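Local coordinates for protein cyclopropane mycolic acid synthase 1 (Mycobacterium tuberculosis, PDB 1KPH) that converts a double bond at the distal position of an alpha mycolic acid into a cyclopropane ring, using a methylene group from S-adenosyl-L-methionine, at residues 61-64 and 65-68; 79-83 and 84-88; 119-122 and 123-127; 192-195 and 196-200; 256-259 and 260-264. All blocks are in the same frame, centred on the assembly; numbering follows the deposited sequence.

Contact 1: 61-64 and 65-68; sequences GLQP and GMTL
Met66 folds back over the chain that precedes it, and its thioether carries most of this short-range contact. Met66 CE lies 3.3 Å from Gly61 O and 3.5 Å from Gln63 CB, while Met66 SD rests 3.5 Å from the backbone Gln63 N and also approaches Leu62 CA. The Met66 torsions account for this reach: CG stands beside its own backbone N (chi1 -81°), and the chain beyond CG is extended, which carries sulfur and methyl back along residues 61-63. The side chains of Gln63 and Met66 cross at a slant, CB and CG of the glutamine meeting the methyl group. The backbone is pinned as well: Met66 N donates to Gln63 O at 3.1 Å, with an N-H...O angle of 158°. That bond closes a type II beta turn from Gln63 to Met66, with Pro64 and Gly65 at its corners. Gly65 has positive phi (96°), where a CB would jam against Pro64 O, so the glycine fits its place. The turn leads directly into strand 67-71, the first strand along the chain of the Rossmann-like methyltransferase sheet. Gln63 bends at chi2, and its NE2 makes a weak 2.8 Å hydrogen bond to Leu62 O. Further out, the Met66 side chain touches Asp131 and Arg132, Leu62 packs on Tyr86, and Pro64 packs on Asp87 and Arg114.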
# COMPACT_ATOMS: atom_id res chain seq x y z
N GLY A 61 -6.18 -8.90 -15.77
CA GLY A 61 -6.55 -9.95 -16.69
C GLY A 61 -6.27 -11.32 -16.08
O GLY A 61 -5.69 -12.21 -16.72
N LEU A 62 -6.68 -11.48 -14.82
CA LEU A 62 -6.46 -12.74 -14.12
C LEU A 62 -7.21 -13.90 -14.75
O LEU A 62 -8.25 -13.72 -15.38
CB LEU A 62 -6.88 -12.61 -12.65
CG LEU A 62 -6.16 -11.57 -11.79
CD1 LEU A 62 -6.75 -11.61 -10.38
CD2 LEU A 62 -4.66 -11.85 -11.75
N GLN A 63 -6.67 -15.10 -14.56
CA GLN A 63 -7.27 -16.32 -15.08
C GLN A 63 -6.95 -17.44 -14.10
O GLN A 63 -5.91 -17.43 -13.44
CB GLN A 63 -6.70 -16.66 -16.46
CG GLN A 63 -7.14 -15.71 -17.56
CD GLN A 63 -8.61 -15.88 -17.92
OE1 GLN A 63 -9.03 -16.93 -18.41
NE2 GLN A 63 -9.40 -14.84 -17.67
N PRO A 64 -7.85 -18.43 -13.99
CA PRO A 64 -7.63 -19.55 -13.07
C PRO A 64 -6.29 -20.23 -13.36
O PRO A 64 -5.92 -20.42 -14.51
CB PRO A 64 -8.81 -20.48 -13.37
CG PRO A 64 -9.89 -19.52 -13.73
CD PRO A 64 -9.17 -18.54 -14.63
N GLY A 65 -5.56 -20.58 -12.30
CA GLY A 65 -4.28 -21.24 -12.47
C GLY A 65 -3.10 -20.29 -12.42
O GLY A 65 -1.99 -20.71 -12.08
N MET A 66 -3.32 -19.03 -12.76
CA MET A 66 -2.24 -18.04 -12.74
C MET A 66 -1.68 -17.90 -11.33
O MET A 66 -2.32 -18.26 -10.35
CB MET A 66 -2.75 -16.68 -13.19
CG MET A 66 -2.85 -16.48 -14.68
SD MET A 66 -3.25 -14.76 -15.04
CE MET A 66 -3.74 -14.90 -16.71
N THR A 67 -0.46 -17.36 -11.25
CA THR A 67 0.19 -17.12 -9.97
C THR A 67 0.36 -15.62 -9.83
O THR A 67 1.04 -14.98 -10.64
CB THR A 67 1.58 -17.79 -9.89
OG1 THR A 67 1.43 -19.21 -9.96
CG2 THR A 67 2.26 -17.42 -8.59
N LEU A 68 -0.28 -15.05 -8.80
CA LEU A 68 -0.21 -13.61 -8.55
C LEU A 68 0.76 -13.28 -7.43
O LEU A 68 0.71 -13.87 -6.35
CB LEU A 68 -1.60 -13.07 -8.19
CG LEU A 68 -1.68 -11.63 -7.69
CD1 LEU A 68 -1.39 -10.66 -8.83
CD2 LEU A 68 -3.07 -11.37 -7.11

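Contact 2: 79-83 and 84-88; sequences MMRAV and EKYDV
Arg81 and Lys85 lie side by side and point the same way, one helical turn apart. The aliphatic part of Lys85 packs over the guanidinium face: Lys85 CG sits 3.8 Å above the centre of one face of the Arg81 guanidinium, and Lys85 CB is 3.8 Å from Arg81 NE. Both chains have CG anti to the backbone N and bend the same way at chi2, which explains their common course. The guanidinium has its charge partner outside the pair, in Asp54 of helix 45-57, which also bonds Tyr86 OH. An apolar contact joins Ala82 CB to Val88 CG2 at 3.8 Å, on the side where Ala82 meets Leu68 and Val90 of the sheet.

Among the backbone bonds, Glu84 N to Met80 O is nearly straight (170°), and Lys85 N to Arg81 O follows the same i to i+4 pattern. The last two, from Tyr86 N to Ala82 O and from Asp87 N to Val83 O, are weak, as expected where the helix is ending. Arg81 O also lies at the edge of the Tyr86 ring, near its plane.

Water and charge finish the terminus. A water bridges Val83 O (2.8 Å) and Asp87 OD1 (2.7 Å); Asp87 OD1 also forms a salt bridge with Arg114. Val88 O, near Val83 CG2, is buried without a polar partner in the model. With its positive phi of 59°, Asp87 turns the chain out of helix 77-86 toward strand 89-93, completing the helix-to-strand step of a beta-alpha-beta unit in the Rossmann-like fold.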
# COMPACT_ATOMS: atom_id res chain seq x y z
N MET A 79 -4.51 -10.84 -1.29
CA MET A 79 -4.11 -12.20 -1.66
C MET A 79 -5.29 -13.16 -1.58
O MET A 79 -5.55 -13.94 -2.50
CB MET A 79 -3.03 -12.72 -0.72
CG MET A 79 -1.63 -12.14 -0.88
SD MET A 79 -0.59 -12.66 0.53
CE MET A 79 -0.23 -14.37 0.08
N MET A 80 -6.00 -13.13 -0.45
CA MET A 80 -7.13 -14.02 -0.24
C MET A 80 -8.30 -13.72 -1.17
O MET A 80 -9.02 -14.63 -1.57
CB MET A 80 -7.57 -13.98 1.22
CG MET A 80 -6.48 -14.36 2.22
SD MET A 80 -5.53 -15.84 1.78
CE MET A 80 -6.74 -17.14 2.09
N ARG A 81 -8.48 -12.45 -1.51
CA ARG A 81 -9.55 -12.04 -2.43
C ARG A 81 -9.21 -12.59 -3.81
O ARG A 81 -10.07 -13.10 -4.53
CB ARG A 81 -9.64 -10.52 -2.49
CG ARG A 81 -10.61 -9.96 -3.53
CD ARG A 81 -12.05 -10.23 -3.17
NE ARG A 81 -13.01 -9.53 -4.02
CZ ARG A 81 -14.33 -9.61 -3.85
NH1 ARG A 81 -14.82 -10.34 -2.87
NH2 ARG A 81 -15.16 -8.96 -4.67
N ALA A 82 -7.93 -12.50 -4.17
CA ALA A 82 -7.47 -13.00 -5.46
C ALA A 82 -7.78 -14.49 -5.54
O ALA A 82 -8.27 -14.98 -6.56
CB ALA A 82 -5.97 -12.76 -5.61
N VAL A 83 -7.49 -15.22 -4.47
CA VAL A 83 -7.75 -16.66 -4.42
C VAL A 83 -9.24 -16.97 -4.50
O VAL A 83 -9.70 -17.69 -5.39
CB VAL A 83 -7.20 -17.28 -3.12
CG1 VAL A 83 -7.67 -18.73 -3.00
CG2 VAL A 83 -5.69 -17.22 -3.10
N GLU A 84 -9.99 -16.42 -3.55
CA GLU A 84 -11.42 -16.66 -3.43
C GLU A 84 -12.34 -16.14 -4.53
O GLU A 84 -13.30 -16.82 -4.91
CB GLU A 84 -11.88 -16.15 -2.06
CG GLU A 84 -11.36 -17.00 -0.90
CD GLU A 84 -11.07 -16.19 0.36
OE1 GLU A 84 -11.87 -15.28 0.69
OE2 GLU A 84 -10.05 -16.47 1.03
N LYS A 85 -12.08 -14.94 -5.04
CA LYS A 85 -12.94 -14.38 -6.08
C LYS A 85 -12.42 -14.57 -7.50
O LYS A 85 -13.21 -14.59 -8.46
CB LYS A 85 -13.18 -12.89 -5.83
CG LYS A 85 -14.28 -12.28 -6.70
CD LYS A 85 -15.66 -12.77 -6.26
CE LYS A 85 -16.77 -12.12 -7.07
NZ LYS A 85 -18.13 -12.59 -6.66
N TYR A 86 -11.11 -14.70 -7.66
CA TYR A 86 -10.53 -14.85 -8.98
C TYR A 86 -9.90 -16.20 -9.28
O TYR A 86 -9.52 -16.48 -10.42
CB TYR A 86 -9.53 -13.72 -9.24
CG TYR A 86 -10.17 -12.35 -9.16
CD1 TYR A 86 -10.36 -11.71 -7.94
CD2 TYR A 86 -10.62 -11.71 -10.31
CE1 TYR A 86 -10.99 -10.47 -7.86
CE2 TYR A 86 -11.24 -10.47 -10.25
CZ TYR A 86 -11.43 -9.85 -9.02
OH TYR A 86 -12.06 -8.62 -8.96
N ASP A 87 -9.78 -17.03 -8.25
CA ASP A 87 -9.24 -18.38 -8.40
C ASP A 87 -7.82 -18.51 -8.94
O ASP A 87 -7.55 -19.34 -9.83
CB ASP A 87 -10.21 -19.20 -9.26
CG ASP A 87 -9.95 -20.69 -9.16
OD1 ASP A 87 -9.52 -21.16 -8.09
OD2 ASP A 87 -10.22 -21.41 -10.15
N VAL A 88 -6.90 -17.71 -8.41
CA VAL A 88 -5.51 -17.76 -8.83
C VAL A 88 -4.66 -18.18 -7.64
O VAL A 88 -5.10 -18.08 -6.49
CB VAL A 88 -5.01 -16.38 -9.30
CG1 VAL A 88 -5.86 -15.88 -10.45
CG2 VAL A 88 -5.03 -15.39 -8.14
O HOH W 1 -10.94 -20.13 -6.02

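Contact 3: 119-122 and 123-127; sequences LLAG and WEQFD. With SAH (S-adenosyl-L-homocysteine), chain F.
Gly122 and Gln125 draw the compact side of this turn together through two hydrogen bonds. Gln125 N donates to Gly122 O at 2.8 Å, from above the carbonyl plane (51° out of it), and Gln125 OE1 accepts from Gly122 N at 3.3 Å. CG of Gln125 stands beside its backbone N and the chain then runs extended, bringing Gln125 OE1 back to Gly122 and within 3.3 Å of Ala121 CB. The solvent side is wetter: water 2 donates to both Leu120 O and Gln125 OE1, and Gln125 itself is exposed. On the inward, buried side the approach is looser, Leu119 CD1 reaching the edge of the Phe126 ring at 4.2 Å from Phe126 CD1, while Phe126 packs further on Leu69, Val91 and Leu93 of the sheet.

At the ligand, Glu124 OE2 accepts from SAH N6 at 3.1 Å; Glu124 OE1 adds a weak bond from the same SAH N6 and forms a salt bridge with Arg146. The Glu124 chain bends at chi2 (92°), and its CD lies 3.5 Å above one face of the Trp123 ring. Trp123 N gives a weak hydrogen bond to SAH N1. Together these groups meet the N1/N6 (Watson-Crick) edge of the adenine, forming the adenine-binding loop of a Rossmann-like methyltransferase.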
# COMPACT_ATOMS: atom_id res chain seq x y z
N LEU A 119 5.86 -14.86 2.37
CA LEU A 119 7.25 -14.86 2.78
C LEU A 119 7.67 -13.61 3.55
O LEU A 119 7.31 -12.49 3.19
CB LEU A 119 8.14 -15.01 1.54
CG LEU A 119 7.90 -16.23 0.65
CD1 LEU A 119 8.74 -16.12 -0.61
CD2 LEU A 119 8.24 -17.50 1.42
N LEU A 120 8.44 -13.82 4.61
CA LEU A 120 8.94 -12.70 5.39
C LEU A 120 10.22 -12.31 4.67
O LEU A 120 11.32 -12.60 5.13
CB LEU A 120 9.26 -13.13 6.83
CG LEU A 120 9.82 -12.01 7.72
CD1 LEU A 120 8.79 -10.89 7.85
CD2 LEU A 120 10.17 -12.58 9.08
N ALA A 121 10.06 -11.66 3.52
CA ALA A 121 11.19 -11.23 2.71
C ALA A 121 10.77 -10.08 1.81
O ALA A 121 9.58 -9.84 1.60
CB ALA A 121 11.68 -12.39 1.86
N GLY A 122 11.75 -9.36 1.28
CA GLY A 122 11.45 -8.25 0.39
C GLY A 122 11.60 -8.68 -1.05
O GLY A 122 12.19 -9.73 -1.32
N TRP A 123 11.08 -7.90 -1.99
CA TRP A 123 11.21 -8.25 -3.40
C TRP A 123 12.70 -8.36 -3.73
O TRP A 123 13.08 -8.99 -4.71
CB TRP A 123 10.56 -7.20 -4.30
CG TRP A 123 11.00 -5.80 -4.02
CD1 TRP A 123 10.40 -4.90 -3.17
CD2 TRP A 123 12.15 -5.13 -4.56
NE1 TRP A 123 11.10 -3.72 -3.16
CE2 TRP A 123 12.18 -3.83 -4.00
CE3 TRP A 123 13.15 -5.50 -5.47
CZ2 TRP A 123 13.18 -2.90 -4.32
CZ3 TRP A 123 14.14 -4.58 -5.78
CH2 TRP A 123 14.15 -3.29 -5.21
N GLU A 124 13.52 -7.73 -2.89
CA GLU A 124 14.97 -7.74 -3.08
C GLU A 124 15.53 -9.15 -2.92
O GLU A 124 16.63 -9.43 -3.38
CB GLU A 124 15.66 -6.82 -2.05
CG GLU A 124 15.32 -5.34 -2.15
CD GLU A 124 14.14 -4.93 -1.27
OE1 GLU A 124 14.07 -3.74 -0.91
OE2 GLU A 124 13.30 -5.79 -0.95
N GLN A 125 14.77 -10.01 -2.26
CA GLN A 125 15.19 -11.39 -2.02
C GLN A 125 14.29 -12.39 -2.74
O GLN A 125 14.34 -13.59 -2.47
CB GLN A 125 15.17 -11.68 -0.52
CG GLN A 125 15.96 -10.70 0.31
CD GLN A 125 15.70 -10.84 1.79
OE1 GLN A 125 14.55 -10.76 2.24
NE2 GLN A 125 16.76 -11.06 2.57
N PHE A 126 13.45 -11.89 -3.65
CA PHE A 126 12.54 -12.75 -4.40
C PHE A 126 12.86 -12.70 -5.89
O PHE A 126 12.78 -11.64 -6.51
CB PHE A 126 11.09 -12.31 -4.19
CG PHE A 126 10.08 -13.18 -4.89
CD1 PHE A 126 9.64 -14.36 -4.30
CD2 PHE A 126 9.61 -12.84 -6.15
CE1 PHE A 126 8.73 -15.19 -4.96
CE2 PHE A 126 8.70 -13.66 -6.82
CZ PHE A 126 8.26 -14.84 -6.22
N ASP A 127 13.20 -13.85 -6.46
CA ASP A 127 13.53 -13.94 -7.87
C ASP A 127 12.87 -15.18 -8.46
O ASP A 127 13.53 -16.14 -8.84
CB ASP A 127 15.05 -14.02 -8.04
CG ASP A 127 15.48 -14.08 -9.50
OD1 ASP A 127 15.04 -13.21 -10.28
OD2 ASP A 127 16.26 -14.99 -9.85
N SAH F . -0.73 -3.86 0.38
CA SAH F . -1.34 -3.95 1.71
CB SAH F . -0.40 -3.39 2.80
CG SAH F . 0.24 -2.00 2.57
C SAH F . -2.68 -3.21 1.75
OXT SAH F . -3.40 -3.35 2.75
C5' SAH F . 2.95 -1.62 3.21
C4' SAH F . 3.33 -3.08 3.00
O4' SAH F . 4.43 -3.25 2.07
C3' SAH F . 3.75 -3.78 4.29
O3' SAH F . 3.12 -5.09 4.34
C2' SAH F . 5.25 -3.86 4.18
O2' SAH F . 5.79 -4.93 4.96
C1' SAH F . 5.45 -4.05 2.72
N9 SAH F . 6.79 -3.68 2.25
C8 SAH F . 7.52 -2.55 2.44
N7 SAH F . 8.69 -2.51 1.89
C5 SAH F . 8.76 -3.75 1.27
C6 SAH F . 9.83 -4.46 0.41
N6 SAH F . 11.01 -3.90 0.10
N1 SAH F . 9.52 -5.72 -0.04
C2 SAH F . 8.32 -6.28 0.27
N3 SAH F . 7.31 -5.75 1.01
C4 SAH F . 7.60 -4.48 1.48
O HOH W 2 14.02 -13.34 4.06

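Contact 4: 192-195 and 196-200. With 10A (didecyl-dimethyl-ammonium), chain G.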
# COMPACT_ATOMS: atom_id res chain seq x y z
N LEU A 192 5.83 16.42 6.77
CA LEU A 192 6.51 15.32 6.09
C LEU A 192 7.65 14.82 6.97
O LEU A 192 7.92 13.62 7.03
CB LEU A 192 7.10 15.78 4.75
CG LEU A 192 6.18 16.43 3.72
CD1 LEU A 192 6.95 16.61 2.42
CD2 LEU A 192 4.96 15.56 3.50
N LYS A 193 8.33 15.76 7.62
CA LYS A 193 9.43 15.43 8.51
C LYS A 193 8.88 14.58 9.64
O LYS A 193 9.45 13.56 10.01
CB LYS A 193 10.07 16.72 9.04
CG LYS A 193 11.21 16.53 10.03
CD LYS A 193 10.71 16.44 11.47
CE LYS A 193 11.87 16.28 12.44
NZ LYS A 193 11.43 16.36 13.86
N PHE A 194 7.75 15.02 10.19
CA PHE A 194 7.09 14.30 11.27
C PHE A 194 6.75 12.86 10.88
O PHE A 194 6.98 11.92 11.65
CB PHE A 194 5.81 15.02 11.67
CG PHE A 194 4.86 14.16 12.46
CD1 PHE A 194 5.20 13.72 13.73
CD2 PHE A 194 3.65 13.77 11.90
CE1 PHE A 194 4.34 12.90 14.45
CE2 PHE A 194 2.78 12.94 12.62
CZ PHE A 194 3.13 12.51 13.89
N ILE A 195 6.19 12.69 9.68
CA ILE A 195 5.81 11.37 9.20
C ILE A 195 7.01 10.44 9.07
O ILE A 195 6.99 9.32 9.57
CB ILE A 195 5.10 11.47 7.83
CG1 ILE A 195 3.76 12.20 7.98
CG2 ILE A 195 4.88 10.07 7.26
CD1 ILE A 195 2.80 11.52 8.93
N VAL A 196 8.05 10.90 8.39
CA VAL A 196 9.26 10.10 8.18
C VAL A 196 10.00 9.79 9.47
O VAL A 196 10.62 8.74 9.60
CB VAL A 196 10.25 10.81 7.24
CG1 VAL A 196 11.54 9.99 7.12
CG2 VAL A 196 9.63 11.01 5.88
N THR A 197 9.93 10.71 10.43
CA THR A 197 10.64 10.52 11.69
C THR A 197 9.89 9.70 12.74
O THR A 197 10.48 8.85 13.40
CB THR A 197 11.03 11.88 12.31
OG1 THR A 197 9.84 12.65 12.55
CG2 THR A 197 11.92 12.66 11.36
N GLU A 198 8.59 9.93 12.88
CA GLU A 198 7.81 9.21 13.89
C GLU A 198 6.79 8.17 13.41
O GLU A 198 6.29 7.40 14.23
CB GLU A 198 7.10 10.22 14.79
CG GLU A 198 8.04 11.08 15.61
CD GLU A 198 7.32 12.15 16.40
OE1 GLU A 198 6.40 11.81 17.17
OE2 GLU A 198 7.68 13.34 16.25
N ILE A 199 6.49 8.15 12.12
CA ILE A 199 5.50 7.19 11.62
C ILE A 199 6.10 6.17 10.65
O ILE A 199 6.02 4.96 10.88
CB ILE A 199 4.33 7.91 10.90
CG1 ILE A 199 3.79 9.04 11.78
CG2 ILE A 199 3.22 6.92 10.57
CD1 ILE A 199 3.23 8.58 13.11
N PHE A 200 6.69 6.65 9.56
CA PHE A 200 7.28 5.75 8.58
C PHE A 200 8.77 6.00 8.36
O PHE A 200 9.16 6.68 7.41
CB PHE A 200 6.54 5.87 7.25
CG PHE A 200 5.09 5.51 7.33
CD1 PHE A 200 4.11 6.49 7.19
CD2 PHE A 200 4.69 4.20 7.54
CE1 PHE A 200 2.75 6.17 7.26
CE2 PHE A 200 3.34 3.86 7.61
CZ PHE A 200 2.37 4.85 7.47
C1 10A G . 7.55 12.71 2.22
C2 10A G . 7.83 11.39 2.96
C3 10A G . 6.69 10.40 2.71
C4 10A G . 6.83 9.04 3.41
C5 10A G . 5.59 8.21 3.03
C6 10A G . 5.49 6.82 3.68
C7 10A G . 4.16 6.24 3.18
C8 10A G . 3.75 4.91 3.82
C9 10A G . 2.37 4.52 3.25
C10 10A G . 1.81 3.32 4.01
N1 10A G . 0.36 2.83 3.83
C11 10A G . 0.17 1.70 4.82
C12 10A G . 0.14 2.25 2.46
C13 10A G . -0.75 3.88 4.02
C14 10A G . -0.89 4.72 5.33
C15 10A G . -1.81 5.97 5.25
C16 10A G . -1.44 7.12 4.28
C17 10A G . -0.12 7.84 4.65
C18 10A G . 0.21 8.99 3.70
C19 10A G . 1.52 9.67 4.13
C20 10A G . 1.81 10.86 3.20
C21 10A G . 3.09 11.60 3.61
C22 10A G . 3.29 12.77 2.65
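The end of helix 186-199 lines the pocket that holds didecyl-dimethyl-ammonium, probably the site of the acyl substrate. Leu192, Val196 and Phe200 face this ligand. Leu192 CD2 meets 10A C22 at 3.4 Å, and Val196 CG2 meets 10A C2 at 3.5 Å. The Phe200 ring is sandwiched: 10A C8 lies 3.6 Å above one face, over its centre, while Ile199 CG2 sits on the opposite face, offset toward the rim. Ile195 CG2 approaches the same ring at its edge, in plane, 3.7 Å from Phe200 CD1. Aliphatic contacts on both faces and at the edge probably limit its rotation.

The backbone widens into a pi-type turn here. Ile195 O accepts from two donors, Ile199 N and Phe200 N, which arrive from opposite faces of the carbonyl plane; the bond from Phe200 N is the straighter (165°). On the side away from the ligand, Thr197 OG1 stands between its backbone N and carbonyl carbon (chi1 60°), which places it near both Lys193 O and Phe194 O. Tyr265 of helix 256-275 packs on Ile195 and Ile199. Nearby, the Phe194 ring and the Glu198 carboxylate have planes 85° apart, with Glu198 OE2 at the ring edge, 3.6 Å from Phe194 CD1.

Contact 5: 256-259 and 260-264; sequences EEVY and ERYMK
Glu257 and Arg261 pair across one turn of the helix without a directed hydrogen bond. Glu257 OE1 lies over one face of the guanidinium, 3.7 Å from Arg261 NH1, with the carboxylate and guanidinium planes 71° apart. No N-H points at the oxygen, so this long salt bridge is an attraction of charges alone. Arg261 NE is buried with no polar partner in the model. Val258 CG2 adds an apolar neighbour, 3.8 Å from Arg261 NH2, and Glu198 of helix 186-199 touches the same arginine.

The backbone acceptors are satisfied in the regular i to i+4 manner. Glu256 O receives Glu260 N at 3.0 Å, and Glu257 O receives Arg261 N. Val258 O takes Tyr262 N and also lies at the edge of the Tyr262 ring; Tyr259 O takes Met263 N at 2.9 Å.

Apolar packing fills the other side. Met263 CG sits over the Tyr259 face, 3.7 Å from the ring centroid and 26° off the normal, a CH-pi contact. Bends at chi2 and chi3 keep the thioether close, with Met263 SD 4.8 Å from the Tyr259 centroid in an oblique Met-aromatic contact. Tyr262 stacks edge-to-face with Phe22, and Met263 packs on Leu243 of helix 229-245. The i to i+4 bonds are those of an alpha helix, made amphipathic by buried Val258, Tyr259 and Tyr262 against exposed Glu256, Glu257 and Glu260: the first turns of helix 256-275, which packs against helices 186-199 and 229-245.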
# COMPACT_ATOMS: atom_id res chain seq x y z
N GLU A 256 -0.69 6.42 25.58
CA GLU A 256 -1.38 7.58 25.03
C GLU A 256 -0.42 8.36 24.13
O GLU A 256 -0.85 9.19 23.34
CB GLU A 256 -1.90 8.49 26.14
CG GLU A 256 -0.87 9.42 26.73
CD GLU A 256 -1.49 10.48 27.61
OE1 GLU A 256 -0.77 11.40 28.05
OE2 GLU A 256 -2.71 10.39 27.88
N GLU A 257 0.87 8.08 24.27
CA GLU A 257 1.87 8.74 23.45
C GLU A 257 1.75 8.21 22.02
O GLU A 257 1.83 8.97 21.05
CB GLU A 257 3.27 8.47 24.00
CG GLU A 257 4.37 9.32 23.39
CD GLU A 257 5.39 8.50 22.61
OE1 GLU A 257 5.00 7.88 21.59
OE2 GLU A 257 6.57 8.48 23.01
N VAL A 258 1.54 6.90 21.90
CA VAL A 258 1.39 6.26 20.60
C VAL A 258 0.06 6.68 19.98
O VAL A 258 -0.03 6.93 18.78
CB VAL A 258 1.42 4.72 20.71
CG1 VAL A 258 1.05 4.08 19.38
CG2 VAL A 258 2.80 4.26 21.14
N TYR A 259 -0.98 6.75 20.81
CA TYR A 259 -2.30 7.15 20.36
C TYR A 259 -2.25 8.55 19.74
O TYR A 259 -2.67 8.76 18.60
CB TYR A 259 -3.30 7.14 21.52
CG TYR A 259 -4.61 7.82 21.20
CD1 TYR A 259 -5.57 7.20 20.41
CD2 TYR A 259 -4.86 9.11 21.66
CE1 TYR A 259 -6.75 7.86 20.07
CE2 TYR A 259 -6.03 9.77 21.33
CZ TYR A 259 -6.97 9.14 20.54
OH TYR A 259 -8.12 9.81 20.20
N GLU A 260 -1.75 9.51 20.52
CA GLU A 260 -1.63 10.90 20.08
C GLU A 260 -0.87 11.01 18.77
O GLU A 260 -1.25 11.77 17.88
CB GLU A 260 -0.91 11.74 21.14
CG GLU A 260 -1.67 11.91 22.44
CD GLU A 260 -3.04 12.54 22.24
OE1 GLU A 260 -3.11 13.61 21.60
OE2 GLU A 260 -4.03 11.96 22.71
N ARG A 261 0.21 10.25 18.66
CA ARG A 261 1.02 10.26 17.46
C ARG A 261 0.22 9.77 16.25
O ARG A 261 0.25 10.39 15.19
CB ARG A 261 2.26 9.39 17.66
CG ARG A 261 3.27 9.45 16.53
CD ARG A 261 4.59 8.85 16.97
NE ARG A 261 4.43 7.46 17.41
CZ ARG A 261 5.37 6.75 18.01
NH1 ARG A 261 6.56 7.29 18.26
NH2 ARG A 261 5.13 5.49 18.36
N TYR A 262 -0.49 8.66 16.41
CA TYR A 262 -1.28 8.13 15.31
C TYR A 262 -2.46 9.00 14.91
O TYR A 262 -2.81 9.07 13.74
CB TYR A 262 -1.73 6.70 15.60
CG TYR A 262 -0.70 5.69 15.15
CD1 TYR A 262 0.51 5.56 15.82
CD2 TYR A 262 -0.90 4.93 14.00
CE1 TYR A 262 1.50 4.71 15.36
CE2 TYR A 262 0.09 4.06 13.53
CZ TYR A 262 1.29 3.96 14.22
OH TYR A 262 2.27 3.12 13.77
N MET A 263 -3.09 9.67 15.88
CA MET A 263 -4.21 10.54 15.54
C MET A 263 -3.66 11.72 14.72
O MET A 263 -4.23 12.12 13.71
CB MET A 263 -4.90 11.07 16.80
CG MET A 263 -5.80 10.06 17.49
SD MET A 263 -7.17 9.51 16.44
CE MET A 263 -8.16 11.02 16.33
N LYS A 264 -2.53 12.26 15.17
CA LYS A 264 -1.90 13.38 14.49
C LYS A 264 -1.56 12.99 13.06
O LYS A 264 -1.73 13.77 12.13
CB LYS A 264 -0.63 13.80 15.24
CG LYS A 264 0.19 14.89 14.54
CD LYS A 264 1.43 15.25 15.37
CE LYS A 264 2.31 16.27 14.65
NZ LYS A 264 3.51 16.60 15.46

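How the contacts relate
Along the chain the five contacts follow in series, from 61-68 to 256-264. Contacts 1 and 2, their centres about 9 Å apart, touch where Leu68 CD2 meets Ala82 CB at 3.5 Å, joining strand 67-71 to helix 77-86 in one beta-alpha-beta unit. Contact 3 starts at the end of strand 116-119, an outer strand of the same sheet, its centre about 21 Å from either. Contacts 4 and 5, centres about 13 Å apart, lie across the chain's centre from contacts 1 and 2; Ile199 CD1 meets Arg261 CG at 3.5 Å where helices 186-199 and 256-275 pack. Contact 3 touches S-adenosyl-L-homocysteine and contact 4 the didecyl-dimethyl-ammonium chains, lining different parts of the ligand region, centres about 25 Å apart.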